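Unsaturated glucuronyl hydrolase (PDB 2ZZR) hydrolyses unsaturated disaccharides of chondroitin, hyaluronan and heparin, releasing the 4-deoxy-4,5-didehydro uronic acid. Local coordinates at residues 81-86 with 388-393; 154-159 with 220-225; 184-189 with 193-198; 257-260 with 266-269; 305-310 with 340-345. One frame throughout, in Å; residues are numbered along the deposited sequence.

Contact 1: residues 81-86 with 388-393; sequences YEYNQD and RFYKDW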
# COMPACT_ATOMS: atom_id res chain seq x y z
N TYR A 81 -12.97 10.80 8.79
CA TYR A 81 -12.96 11.75 9.91
C TYR A 81 -12.25 13.06 9.55
O TYR A 81 -12.68 14.14 9.95
CB TYR A 81 -12.32 11.12 11.15
CG TYR A 81 -12.22 12.07 12.33
CD1 TYR A 81 -10.98 12.56 12.74
CD2 TYR A 81 -13.36 12.49 13.01
CE1 TYR A 81 -10.89 13.44 13.82
CE2 TYR A 81 -13.28 13.36 14.08
CZ TYR A 81 -12.04 13.83 14.48
OH TYR A 81 -11.95 14.70 15.54
N GLU A 82 -11.15 12.96 8.80
CA GLU A 82 -10.47 14.16 8.32
C GLU A 82 -11.35 14.97 7.38
O GLU A 82 -11.25 16.19 7.34
CB GLU A 82 -9.17 13.79 7.60
CG GLU A 82 -8.15 13.19 8.54
CD GLU A 82 -6.76 13.30 7.99
OE1 GLU A 82 -6.05 12.27 7.95
OE2 GLU A 82 -6.37 14.42 7.60
N TYR A 83 -12.20 14.27 6.63
CA TYR A 83 -13.08 14.92 5.68
C TYR A 83 -14.24 15.66 6.35
O TYR A 83 -14.55 16.78 5.94
CB TYR A 83 -13.63 13.91 4.67
CG TYR A 83 -14.54 14.53 3.64
CD1 TYR A 83 -14.02 15.26 2.57
CD2 TYR A 83 -15.93 14.39 3.73
CE1 TYR A 83 -14.84 15.83 1.62
CE2 TYR A 83 -16.77 14.96 2.78
CZ TYR A 83 -16.22 15.69 1.73
OH TYR A 83 -17.03 16.25 0.79
N ASN A 84 -14.87 15.06 7.35
CA ASN A 84 -16.09 15.66 7.93
C ASN A 84 -16.09 15.98 9.43
O ASN A 84 -17.09 16.51 9.94
CB ASN A 84 -17.34 14.87 7.50
CG ASN A 84 -17.47 13.51 8.20
OD1 ASN A 84 -18.30 12.69 7.80
ND2 ASN A 84 -16.67 13.28 9.23
N GLN A 85 -14.99 15.66 10.12
CA GLN A 85 -14.82 15.95 11.55
C GLN A 85 -15.96 15.41 12.44
O GLN A 85 -16.27 16.00 13.48
CB GLN A 85 -14.61 17.46 11.78
CG GLN A 85 -13.41 18.08 11.06
CD GLN A 85 -13.67 18.40 9.59
OE1 GLN A 85 -14.75 18.87 9.23
NE2 GLN A 85 -12.68 18.16 8.75
N ASP A 86 -16.57 14.30 12.02
CA ASP A 86 -17.67 13.67 12.77
C ASP A 86 -17.10 12.90 13.95
O ASP A 86 -16.38 11.91 13.77
CB ASP A 86 -18.49 12.76 11.85
CG ASP A 86 -19.71 12.13 12.54
OD1 ASP A 86 -20.00 12.42 13.72
OD2 ASP A 86 -20.39 11.32 11.88
N ARG A 388 -5.96 12.58 -0.66
CA ARG A 388 -4.74 13.21 -1.19
C ARG A 388 -5.05 14.31 -2.20
O ARG A 388 -4.45 15.39 -2.14
CB ARG A 388 -3.83 12.16 -1.85
CG ARG A 388 -2.92 11.42 -0.87
CD ARG A 388 -2.18 10.29 -1.60
NE ARG A 388 -1.14 9.70 -0.76
CZ ARG A 388 0.09 10.20 -0.62
NH1 ARG A 388 0.45 11.30 -1.27
NH2 ARG A 388 0.96 9.59 0.18
N PHE A 389 -5.96 14.04 -3.13
CA PHE A 389 -6.30 14.99 -4.19
C PHE A 389 -7.06 16.19 -3.63
O PHE A 389 -6.91 17.32 -4.13
CB PHE A 389 -7.15 14.31 -5.26
CG PHE A 389 -6.35 13.65 -6.34
CD1 PHE A 389 -5.35 12.72 -6.03
CD2 PHE A 389 -6.62 13.93 -7.67
CE1 PHE A 389 -4.63 12.09 -7.05
CE2 PHE A 389 -5.91 13.31 -8.69
CZ PHE A 389 -4.91 12.39 -8.38
N TYR A 390 -7.86 15.93 -2.61
CA TYR A 390 -8.83 16.89 -2.09
C TYR A 390 -8.25 17.92 -1.11
O TYR A 390 -8.70 19.07 -1.06
CB TYR A 390 -9.98 16.14 -1.42
CG TYR A 390 -11.17 17.02 -1.10
CD1 TYR A 390 -12.03 17.44 -2.11
CD2 TYR A 390 -11.42 17.42 0.21
CE1 TYR A 390 -13.13 18.25 -1.82
CE2 TYR A 390 -12.51 18.23 0.51
CZ TYR A 390 -13.36 18.64 -0.51
OH TYR A 390 -14.44 19.43 -0.22
N LYS A 391 -7.28 17.49 -0.31
CA LYS A 391 -6.71 18.38 0.69
C LYS A 391 -5.20 18.25 0.69
O LYS A 391 -4.65 17.46 -0.07
CB LYS A 391 -7.28 18.05 2.08
CG LYS A 391 -6.89 16.68 2.63
CD LYS A 391 -7.50 16.42 4.00
CE LYS A 391 -6.78 17.21 5.09
NZ LYS A 391 -7.31 16.89 6.45
N ASP A 392 -4.55 19.06 1.51
CA ASP A 392 -3.13 18.86 1.77
C ASP A 392 -3.06 17.84 2.90
O ASP A 392 -3.11 18.20 4.07
CB ASP A 392 -2.45 20.18 2.16
CG ASP A 392 -0.99 20.00 2.55
OD1 ASP A 392 -0.46 20.85 3.30
OD2 ASP A 392 -0.36 19.01 2.11
N TRP A 393 -2.97 16.57 2.53
CA TRP A 393 -3.10 15.50 3.51
C TRP A 393 -1.78 15.19 4.23
O TRP A 393 -0.76 14.95 3.59
CB TRP A 393 -3.69 14.23 2.86
CG TRP A 393 -3.82 13.09 3.84
CD1 TRP A 393 -4.58 13.07 4.97
CD2 TRP A 393 -3.18 11.81 3.76
NE1 TRP A 393 -4.45 11.85 5.61
CE2 TRP A 393 -3.60 11.06 4.88
CE3 TRP A 393 -2.29 11.22 2.84
CZ2 TRP A 393 -3.15 9.75 5.13
CZ3 TRP A 393 -1.85 9.92 3.08
CH2 TRP A 393 -2.29 9.20 4.21
O HOH W 1 -9.96 18.13 5.67
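E82, in the last turn of helix 70-84, divides its carboxylate between two residues that follow the end of helix 376-390. With CG beside the backbone N (chi1 -66°) and the chain extended beyond it, the acid spans the gap between the segments. OE2 forms a salt bridge to K391 NZ at 2.9 Å, the ammonium group arriving on the anti side of the carboxylate. OE1 accepts the indole N-H of W393, with NE1 2.9 Å from OE1. This second bond is bent, 143° at the hydrogen: OE1 lies almost in the indole plane, whereas the N-H meets the carboxylate from above its plane. Y396 gives OE1 another hydrogen bond, and together these donors probably favour the ionised acid. Glutamate suits the place because it offers two oxygens on a reaching arm. A water makes a further link between E82 and K391, donating to E82 O at 2.9 Å and accepting from K391 NZ at 3.0 Å. At Y83 the contact turns apolar. Y390 CE2 lies at the edge of the Y83 ring, 3.5 Å from CE1, and the ring planes are inclined by 55°. Tyrosine serves both positions by pairing a broad ring with a polar end: Y83 OH is bonded to E33 and Y390 OH to E29. Both glutamates belong to helix 25-46, so three helices, 25-46, 70-84 and 376-390, converge at this surface contact.

Contact 2: residues 154-159 with 220-225; sequences GGFIQA and FYFDPE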
# COMPACT_ATOMS: atom_id res chain seq x y z
N GLY A 154 22.32 -9.84 5.59
CA GLY A 154 21.47 -9.45 4.47
C GLY A 154 20.84 -8.08 4.70
O GLY A 154 20.53 -7.37 3.75
N GLY A 155 20.67 -7.72 5.97
CA GLY A 155 20.15 -6.41 6.38
C GLY A 155 18.71 -6.17 5.95
O GLY A 155 18.40 -5.16 5.33
N PHE A 156 17.84 -7.12 6.28
CA PHE A 156 16.44 -7.04 5.87
C PHE A 156 15.51 -7.54 6.97
O PHE A 156 15.93 -8.27 7.88
CB PHE A 156 16.21 -7.85 4.59
CG PHE A 156 16.36 -9.34 4.78
CD1 PHE A 156 17.62 -9.93 4.74
CD2 PHE A 156 15.25 -10.15 5.02
CE1 PHE A 156 17.78 -11.30 4.93
CE2 PHE A 156 15.39 -11.52 5.21
CZ PHE A 156 16.66 -12.10 5.16
N ILE A 157 14.24 -7.14 6.88
CA ILE A 157 13.21 -7.63 7.79
C ILE A 157 12.64 -8.90 7.18
O ILE A 157 12.08 -8.88 6.07
CB ILE A 157 12.08 -6.58 7.99
CG1 ILE A 157 12.66 -5.31 8.62
CG2 ILE A 157 10.94 -7.16 8.85
CD1 ILE A 157 11.76 -4.11 8.48
N GLN A 158 12.79 -10.01 7.90
CA GLN A 158 12.32 -11.30 7.39
C GLN A 158 10.80 -11.40 7.43
O GLN A 158 10.17 -11.02 8.42
CB GLN A 158 12.95 -12.47 8.17
CG GLN A 158 12.76 -13.82 7.47
CD GLN A 158 13.18 -15.02 8.31
OE1 GLN A 158 12.58 -16.10 8.21
NE2 GLN A 158 14.20 -14.84 9.13
N ALA A 159 10.24 -11.92 6.35
CA ALA A 159 8.81 -12.20 6.26
C ALA A 159 8.42 -13.31 7.24
O ALA A 159 9.30 -13.96 7.83
CB ALA A 159 8.44 -12.59 4.84
N PHE A 220 12.22 -12.30 -2.13
CA PHE A 220 13.64 -12.48 -2.42
C PHE A 220 14.36 -13.16 -1.26
O PHE A 220 14.30 -12.70 -0.13
CB PHE A 220 14.35 -11.17 -2.79
CG PHE A 220 15.55 -11.37 -3.66
CD1 PHE A 220 15.45 -11.26 -5.04
CD2 PHE A 220 16.77 -11.73 -3.10
CE1 PHE A 220 16.57 -11.47 -5.85
CE2 PHE A 220 17.89 -11.96 -3.90
CZ PHE A 220 17.79 -11.83 -5.27
N TYR A 221 15.04 -14.26 -1.58
CA TYR A 221 15.75 -15.07 -0.58
C TYR A 221 17.20 -14.65 -0.40
O TYR A 221 17.86 -14.25 -1.35
CB TYR A 221 15.73 -16.54 -1.00
CG TYR A 221 14.39 -17.21 -0.79
CD1 TYR A 221 13.42 -17.19 -1.79
CD2 TYR A 221 14.11 -17.87 0.41
CE1 TYR A 221 12.19 -17.82 -1.60
CE2 TYR A 221 12.88 -18.50 0.60
CZ TYR A 221 11.93 -18.46 -0.39
OH TYR A 221 10.71 -19.08 -0.20
N PHE A 222 17.67 -14.78 0.83
CA PHE A 222 19.07 -14.52 1.17
C PHE A 222 19.68 -15.76 1.82
O PHE A 222 18.96 -16.65 2.28
CB PHE A 222 19.16 -13.32 2.11
CG PHE A 222 18.79 -12.02 1.46
CD1 PHE A 222 17.45 -11.66 1.30
CD2 PHE A 222 19.77 -11.16 0.99
CE1 PHE A 222 17.10 -10.46 0.69
CE2 PHE A 222 19.43 -9.95 0.38
CZ PHE A 222 18.09 -9.61 0.22
N ASP A 223 21.01 -15.82 1.84
CA ASP A 223 21.72 -16.88 2.54
C ASP A 223 21.90 -16.51 4.02
O ASP A 223 22.53 -15.50 4.32
CB ASP A 223 23.07 -17.14 1.86
CG ASP A 223 23.77 -18.40 2.37
OD1 ASP A 223 23.92 -18.55 3.60
OD2 ASP A 223 24.17 -19.23 1.54
N PRO A 224 21.33 -17.31 4.94
CA PRO A 224 21.42 -16.99 6.37
C PRO A 224 22.83 -17.03 6.95
O PRO A 224 23.08 -16.42 7.99
CB PRO A 224 20.52 -18.04 7.03
CG PRO A 224 20.42 -19.14 6.06
CD PRO A 224 20.55 -18.54 4.70
N GLU A 225 23.74 -17.74 6.28
CA GLU A 225 25.13 -17.83 6.74
C GLU A 225 25.97 -16.63 6.30
O GLU A 225 26.70 -16.05 7.11
CB GLU A 225 25.79 -19.14 6.28
CG GLU A 225 25.03 -20.41 6.67
CD GLU A 225 24.66 -20.46 8.15
OE1 GLU A 225 25.54 -20.19 9.00
OE2 GLU A 225 23.50 -20.79 8.46
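A short beta hairpin, strands 150-151 and 156-157, meets the middle strand of a three-stranded antiparallel sheet where F156 lies on F222. The two rings form an offset stack, with centroids 4.6 Å apart and planes only 19° from parallel. F156 CE1 sits 3.7 Å from F222 CD1, and it is equally close to F222 CB, so the overlap runs from the ring rim onto the beta carbon. The side chains pass each other in opposite directions. F156 reaches this position with CG between its backbone N and carbonyl carbon (chi1 68°). G154 closes one margin, its CA 4.2 Å from F222 CD2. Glycine fits there because a beta carbon would jam against the preceding carbonyl oxygen and run into the F156 ring. G155, also at positive phi, forms with F156 a G1 beta bulge in the hairpin. Just beyond F222 the chain turns: D223 OD1 accepts E225 N at 2.8 Å, an Asx turn. Y169 meets F156 edge-to-face, and L171 of strand 170-172 touches both phenylalanines. No hydrogen bond crosses between the segments, so the hairpin is held against the sheet here by dispersion and the burial of flat hydrocarbon surfaces.

Contact 3: residues 184-189 with 193-198; sequences FAYEQT and KYRQVA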
# COMPACT_ATOMS: atom_id res chain seq x y z
N PHE A 184 9.04 6.40 11.48
CA PHE A 184 8.26 7.13 12.48
C PHE A 184 8.86 6.93 13.88
O PHE A 184 9.06 7.90 14.62
CB PHE A 184 6.79 6.71 12.46
CG PHE A 184 5.96 7.33 13.56
CD1 PHE A 184 5.43 8.61 13.40
CD2 PHE A 184 5.74 6.65 14.76
CE1 PHE A 184 4.68 9.20 14.42
CE2 PHE A 184 4.99 7.24 15.78
CZ PHE A 184 4.45 8.51 15.61
N ALA A 185 9.14 5.68 14.23
CA ALA A 185 9.74 5.37 15.54
C ALA A 185 11.07 6.09 15.72
O ALA A 185 11.36 6.58 16.81
CB ALA A 185 9.90 3.87 15.72
N TYR A 186 11.86 6.17 14.65
CA TYR A 186 13.11 6.93 14.69
C TYR A 186 12.86 8.40 15.02
O TYR A 186 13.53 8.97 15.89
CB TYR A 186 13.88 6.81 13.37
CG TYR A 186 14.97 7.86 13.25
CD1 TYR A 186 16.11 7.79 14.06
CD2 TYR A 186 14.84 8.92 12.37
CE1 TYR A 186 17.11 8.77 13.96
CE2 TYR A 186 15.82 9.90 12.27
CZ TYR A 186 16.95 9.81 13.07
OH TYR A 186 17.92 10.78 12.96
N GLU A 187 11.90 9.00 14.33
CA GLU A 187 11.59 10.42 14.51
C GLU A 187 11.10 10.73 15.93
O GLU A 187 11.42 11.78 16.49
CB GLU A 187 10.57 10.89 13.47
CG GLU A 187 11.14 10.93 12.06
CD GLU A 187 10.10 11.17 10.98
OE1 GLU A 187 8.89 11.15 11.30
OE2 GLU A 187 10.49 11.39 9.82
N GLN A 188 10.33 9.80 16.50
CA GLN A 188 9.75 10.00 17.83
C GLN A 188 10.73 9.77 18.98
O GLN A 188 10.65 10.45 20.01
CB GLN A 188 8.52 9.09 18.01
CG GLN A 188 7.37 9.41 17.08
CD GLN A 188 6.86 10.84 17.22
OE1 GLN A 188 6.61 11.31 18.33
NE2 GLN A 188 6.71 11.53 16.09
N THR A 189 11.64 8.82 18.80
CA THR A 189 12.52 8.38 19.89
C THR A 189 13.96 8.88 19.76
O THR A 189 14.67 8.97 20.76
CB THR A 189 12.56 6.83 19.99
OG1 THR A 189 13.15 6.30 18.79
CG2 THR A 189 11.17 6.25 20.19
N LYS A 193 18.68 3.01 15.61
CA LYS A 193 18.52 1.61 15.21
C LYS A 193 17.30 1.41 14.31
O LYS A 193 17.35 0.65 13.35
CB LYS A 193 18.45 0.68 16.42
CG LYS A 193 19.78 0.56 17.18
CD LYS A 193 19.59 -0.21 18.47
CE LYS A 193 20.87 -0.20 19.30
NZ LYS A 193 20.62 -0.74 20.68
N TYR A 194 16.22 2.13 14.63
CA TYR A 194 15.00 2.09 13.81
C TYR A 194 15.29 2.50 12.38
O TYR A 194 14.86 1.85 11.42
CB TYR A 194 13.93 3.02 14.38
CG TYR A 194 13.34 2.63 15.71
CD1 TYR A 194 13.41 3.50 16.80
CD2 TYR A 194 12.66 1.42 15.88
CE1 TYR A 194 12.85 3.16 18.04
CE2 TYR A 194 12.09 1.07 17.11
CZ TYR A 194 12.19 1.96 18.18
OH TYR A 194 11.64 1.65 19.40
N ARG A 195 16.02 3.61 12.23
CA ARG A 195 16.34 4.16 10.92
C ARG A 195 17.30 3.24 10.16
O ARG A 195 17.12 3.01 8.97
CB ARG A 195 16.94 5.57 11.04
CG ARG A 195 17.17 6.24 9.68
CD ARG A 195 17.67 7.68 9.77
NE ARG A 195 17.50 8.32 8.46
CZ ARG A 195 18.35 8.20 7.45
NH1 ARG A 195 19.47 7.48 7.58
NH2 ARG A 195 18.10 8.81 6.29
N GLN A 196 18.31 2.72 10.86
CA GLN A 196 19.28 1.81 10.26
C GLN A 196 18.62 0.58 9.65
O GLN A 196 18.94 0.20 8.53
CB GLN A 196 20.35 1.40 11.28
CG GLN A 196 21.31 2.54 11.62
CD GLN A 196 22.16 2.28 12.86
OE1 GLN A 196 21.84 1.43 13.70
NE2 GLN A 196 23.24 3.04 12.98
N VAL A 197 17.70 -0.03 10.39
CA VAL A 197 16.95 -1.19 9.89
C VAL A 197 16.11 -0.82 8.66
O VAL A 197 16.12 -1.54 7.66
CB VAL A 197 16.08 -1.81 11.00
CG1 VAL A 197 15.05 -2.78 10.42
CG2 VAL A 197 16.96 -2.52 12.02
N ALA A 198 15.40 0.31 8.74
CA ALA A 198 14.58 0.77 7.61
C ALA A 198 15.42 1.00 6.36
O ALA A 198 15.07 0.54 5.26
CB ALA A 198 13.81 2.03 8.00
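This is the packing of a helical hairpin: helix 180-189 turns back into helix 192-209, and the antiparallel arms touch through A185, Y186 and T189 on one side and Y194 and R195 on the other. The segment axes approach to 8.1 Å with 159° between their directions. The nearest CA atoms, those of Y186 and Y194, are 5.3 Å apart. Alanine at 185 is small enough to let the Y194 ring in, and its CB stands squarely over the ring face, 3.5 Å from the centroid of Y194, as a CH-pi contact. T189 OG1 lies at the edge of the same ring, 3.2 Å from Y194 CE1. That hydroxyl donates to A185 O within its own helix at 2.7 Å and accepts the N-H of D191 in the turn. Such paired antiparallel helices are the building element of the alpha/alpha barrel of glycoside hydrolase family 88. Y194 OH continues past the hairpin to D144 of helix 133-147, which makes tyrosine apt for a buried position with a polar partner at its far end. On the other flank R195, extended from CG to NE, runs alongside Y186 in the same direction. Its CD lies over the ring face, 4.0 Å from the Y186 centroid, and its CB is 3.7 Å from Y186 CG. The guanidinium is turned 64° from the ring and sends NH2 to K261 O.

Contact 4: residues 257-260 with 266-269; sequences LSYR and QQII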
# COMPACT_ATOMS: atom_id res chain seq x y z
N LEU A 257 7.63 6.85 -0.50
CA LEU A 257 7.46 6.93 0.95
C LEU A 257 8.82 6.89 1.66
O LEU A 257 9.09 7.72 2.54
CB LEU A 257 6.55 5.80 1.47
CG LEU A 257 5.06 5.95 1.19
CD1 LEU A 257 4.33 4.70 1.63
CD2 LEU A 257 4.48 7.17 1.91
N SER A 258 9.68 5.97 1.25
CA SER A 258 11.03 5.88 1.82
C SER A 258 11.91 7.06 1.42
O SER A 258 12.74 7.52 2.21
CB SER A 258 11.70 4.58 1.40
OG SER A 258 10.93 3.48 1.85
N TYR A 259 11.71 7.55 0.20
CA TYR A 259 12.46 8.72 -0.29
C TYR A 259 12.28 9.93 0.63
O TYR A 259 13.23 10.68 0.86
CB TYR A 259 12.06 9.07 -1.73
CG TYR A 259 12.71 10.35 -2.22
CD1 TYR A 259 14.01 10.34 -2.73
CD2 TYR A 259 12.04 11.57 -2.14
CE1 TYR A 259 14.61 11.52 -3.16
CE2 TYR A 259 12.63 12.75 -2.56
CZ TYR A 259 13.92 12.72 -3.07
OH TYR A 259 14.51 13.90 -3.49
N ARG A 260 11.07 10.12 1.15
CA ARG A 260 10.82 11.22 2.10
C ARG A 260 11.89 11.25 3.18
O ARG A 260 12.35 12.31 3.59
CB ARG A 260 9.49 11.05 2.83
CG ARG A 260 8.25 11.05 1.98
CD ARG A 260 7.05 10.78 2.89
NE ARG A 260 7.15 9.46 3.54
CZ ARG A 260 6.54 9.13 4.68
NH1 ARG A 260 5.77 10.00 5.33
NH2 ARG A 260 6.71 7.91 5.18
N GLN A 266 18.69 8.23 -6.26
CA GLN A 266 18.57 6.89 -6.86
C GLN A 266 17.14 6.34 -6.72
O GLN A 266 16.69 5.55 -7.54
CB GLN A 266 19.54 5.91 -6.20
CG GLN A 266 21.00 6.21 -6.42
CD GLN A 266 21.88 5.17 -5.77
OE1 GLN A 266 21.88 5.02 -4.55
NE2 GLN A 266 22.63 4.45 -6.59
N GLN A 267 16.45 6.76 -5.66
CA GLN A 267 15.08 6.31 -5.42
C GLN A 267 14.10 6.92 -6.42
O GLN A 267 13.13 6.28 -6.82
CB GLN A 267 14.66 6.64 -3.99
CG GLN A 267 15.47 5.90 -2.94
CD GLN A 267 15.18 6.40 -1.54
OE1 GLN A 267 15.39 7.57 -1.24
NE2 GLN A 267 14.72 5.50 -0.67
N ILE A 268 14.35 8.17 -6.82
CA ILE A 268 13.53 8.80 -7.85
C ILE A 268 13.69 8.05 -9.18
O ILE A 268 12.71 7.78 -9.87
CB ILE A 268 13.85 10.31 -7.98
CG1 ILE A 268 13.21 11.08 -6.81
CG2 ILE A 268 13.37 10.87 -9.33
CD1 ILE A 268 13.61 12.55 -6.71
N ILE A 269 14.93 7.69 -9.52
CA ILE A 269 15.17 6.93 -10.75
C ILE A 269 14.51 5.54 -10.68
O ILE A 269 13.88 5.10 -11.65
CB ILE A 269 16.69 6.84 -11.08
CG1 ILE A 269 17.27 8.23 -11.37
CG2 ILE A 269 16.94 5.90 -12.27
CD1 ILE A 269 16.49 9.08 -12.36
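Between 257-260 and 266-269 the backbones are nearest at Y259 and Q267, CA atoms 6.2 Å apart, on the two arms of a helical hairpin. The Q267 chain, extended beyond CG, lays its amide against the backbone of the first helix: OE1 is 3.3 Å from Y259 CA and 3.4 Å from Y259 CD1, with amide and ring planes 56° apart. These are packing contacts. The polar need of OE1 is met by the backbone N-H of D264, the residue just ahead of helix 265-280. A buried glutamine suits this spot because its stem packs while its amide oxygen serves the helix start. NE2 lies 3.8 Å from S258 CB. Serine is small enough to lie beside the amide, and its OG is hydrogen-bonded to Q180 OE1 and G254 O. The Y259 ring swings out with CG anti to its backbone N (chi1 174°) and receives I268 over one face. I268 CG1 is 4.2 Å from the Y259 centroid, 20° off the ring normal, a CH-pi contact, while I268 CD1 continues to 3.6 Å from Y259 OH. The longer arm of the isoleucine, CG1 to CD1, thus follows the ring from its face to its hydroxyl. Y320 meets Y259 edge-to-face, and M317 of helix 304-318 touches both Y259 and I268. F202 of helix 192-209 packs on S258 and Q267, so the hairpin packs against both helices.

Contact 5: residues 305-310 with 340-345; sequences SATATA and RSLIEQ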
# COMPACT_ATOMS: atom_id res chain seq x y z
N SER A 305 -7.05 -2.62 -6.62
CA SER A 305 -6.24 -2.24 -5.45
C SER A 305 -4.81 -1.87 -5.86
O SER A 305 -4.20 -1.01 -5.23
CB SER A 305 -6.23 -3.33 -4.37
OG SER A 305 -5.44 -4.45 -4.72
N ALA A 306 -4.31 -2.50 -6.91
CA ALA A 306 -2.97 -2.19 -7.44
C ALA A 306 -2.96 -0.78 -8.01
O ALA A 306 -2.02 -0.01 -7.80
CB ALA A 306 -2.57 -3.20 -8.50
N THR A 307 -4.03 -0.44 -8.73
CA THR A 307 -4.15 0.87 -9.35
C THR A 307 -4.35 1.97 -8.29
O THR A 307 -3.71 3.03 -8.38
CB THR A 307 -5.26 0.86 -10.44
OG1 THR A 307 -4.85 -0.04 -11.49
CG2 THR A 307 -5.46 2.24 -11.05
N ALA A 308 -5.18 1.71 -7.28
CA ALA A 308 -5.35 2.67 -6.18
C ALA A 308 -4.03 2.97 -5.48
O ALA A 308 -3.69 4.13 -5.22
CB ALA A 308 -6.37 2.16 -5.18
N THR A 309 -3.27 1.91 -5.20
CA THR A 309 -1.96 2.02 -4.54
C THR A 309 -0.96 2.81 -5.40
O THR A 309 -0.24 3.69 -4.89
CB THR A 309 -1.42 0.61 -4.20
OG1 THR A 309 -2.39 -0.07 -3.40
CG2 THR A 309 -0.11 0.68 -3.41
N ALA A 310 -0.94 2.54 -6.70
CA ALA A 310 -0.07 3.26 -7.64
C ALA A 310 -0.42 4.76 -7.72
O ALA A 310 0.47 5.60 -7.83
CB ALA A 310 -0.11 2.63 -9.03
N ARG A 340 -9.68 8.79 -12.04
CA ARG A 340 -10.97 9.03 -12.71
C ARG A 340 -11.65 7.71 -13.05
O ARG A 340 -12.84 7.53 -12.76
CB ARG A 340 -10.81 9.87 -13.98
CG ARG A 340 -12.14 10.10 -14.70
CD ARG A 340 -12.01 10.95 -15.96
NE ARG A 340 -11.65 12.34 -15.67
CZ ARG A 340 -12.47 13.25 -15.15
NH1 ARG A 340 -13.73 12.93 -14.84
NH2 ARG A 340 -12.04 14.48 -14.94
N SER A 341 -10.90 6.79 -13.66
CA SER A 341 -11.44 5.47 -14.00
C SER A 341 -11.92 4.70 -12.77
O SER A 341 -12.98 4.09 -12.80
CB SER A 341 -10.42 4.64 -14.77
OG SER A 341 -10.32 5.09 -16.11
N LEU A 342 -11.15 4.76 -11.68
CA LEU A 342 -11.58 4.11 -10.44
C LEU A 342 -12.92 4.68 -9.96
O LEU A 342 -13.85 3.92 -9.66
CB LEU A 342 -10.51 4.21 -9.35
CG LEU A 342 -9.21 3.44 -9.58
CD1 LEU A 342 -8.27 3.65 -8.41
CD2 LEU A 342 -9.45 1.94 -9.80
N ILE A 343 -13.02 6.00 -9.92
CA ILE A 343 -14.22 6.69 -9.47
C ILE A 343 -15.42 6.34 -10.36
O ILE A 343 -16.49 5.99 -9.86
CB ILE A 343 -14.03 8.23 -9.46
CG1 ILE A 343 -13.04 8.65 -8.37
CG2 ILE A 343 -15.38 8.95 -9.24
CD1 ILE A 343 -12.50 10.07 -8.54
N GLU A 344 -15.22 6.42 -11.67
CA GLU A 344 -16.33 6.37 -12.63
C GLU A 344 -16.75 4.96 -13.02
O GLU A 344 -17.89 4.74 -13.43
CB GLU A 344 -15.98 7.17 -13.88
CG GLU A 344 -15.86 8.67 -13.65
CD GLU A 344 -15.56 9.45 -14.92
OE1 GLU A 344 -15.33 8.84 -15.98
OE2 GLU A 344 -15.54 10.70 -14.84
N GLN A 345 -15.83 4.00 -12.90
CA GLN A 345 -16.10 2.65 -13.42
C GLN A 345 -15.99 1.54 -12.39
O GLN A 345 -16.54 0.45 -12.60
CB GLN A 345 -15.20 2.34 -14.62
CG GLN A 345 -15.40 3.25 -15.85
CD GLN A 345 -16.82 3.23 -16.40
OE1 GLN A 345 -17.39 4.27 -16.70
NE2 GLN A 345 -17.39 2.03 -16.54
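L342 carries this contact, pressing its branched end onto A308 and T307 of the facing helix. Segments 305-310 and 340-345 come nearest at A308 CA and L342 CA, 7.7 Å apart, a gap that one leucine can fill. With CG beside the backbone N (chi1 -67°), L342 sends CD1 onto the backbone of the other helix, 3.8 Å from A308 CA. The same methyl is 4.0 Å from A308 CB. Alanine suits the spot because its small side chain leaves the helix surface accessible to the leucine. T307 forms the other side of the seat. Its CG2, anti to the backbone N, faces L342 and lies 4.1 Å from CD1 and 4.2 Å from CD2. Its OG1 instead forms a hydrogen bond with S288 OG. Threonine thus turns a methyl to the leucine while its hydroxyl is satisfied elsewhere, and no hydrogen bond crosses between the segments. T309 OG1 donates to S305 O at 2.7 Å, reaching it from the face of the carbonyl plane opposite to T309 N, so that oxygen is gripped twice. In the other helix R340 NH1 makes a salt bridge with E344 OE2 at 2.9 Å and a further one with E27. The same helix widens into a pi-type turn at 342-345. Y381 of helix 376-390 touches A308, and T309 packs on W250, which probably binds substrate. Small residues on a helix passing close to the probable substrate site, backed by a leucine of the next helix, fit the close-packed wall of an alpha/alpha barrel such as that of glycoside hydrolase family 88.

How the contacts relate
Contact 1 opens first, at helix 70-84, and closes last, at the C-terminal end of helix 376-390, so its long loop takes in the other four. Within it, contact 2 spans from the hairpin strand 156-157 to strand 219-222 and encloses the short loop of contact 3. These two meet directly, I157 of contact 2 packing on V197 of contact 3. Contacts 4 and 5 then follow in series, joining helix 245-262 to 265-280 and helix 304-318 to 328-346; none of the loops cross. Contacts 3, 4 and 5 bind successive helices, contact 2 fastens small beta elements, and contact 1 brings distant parts of the chain together.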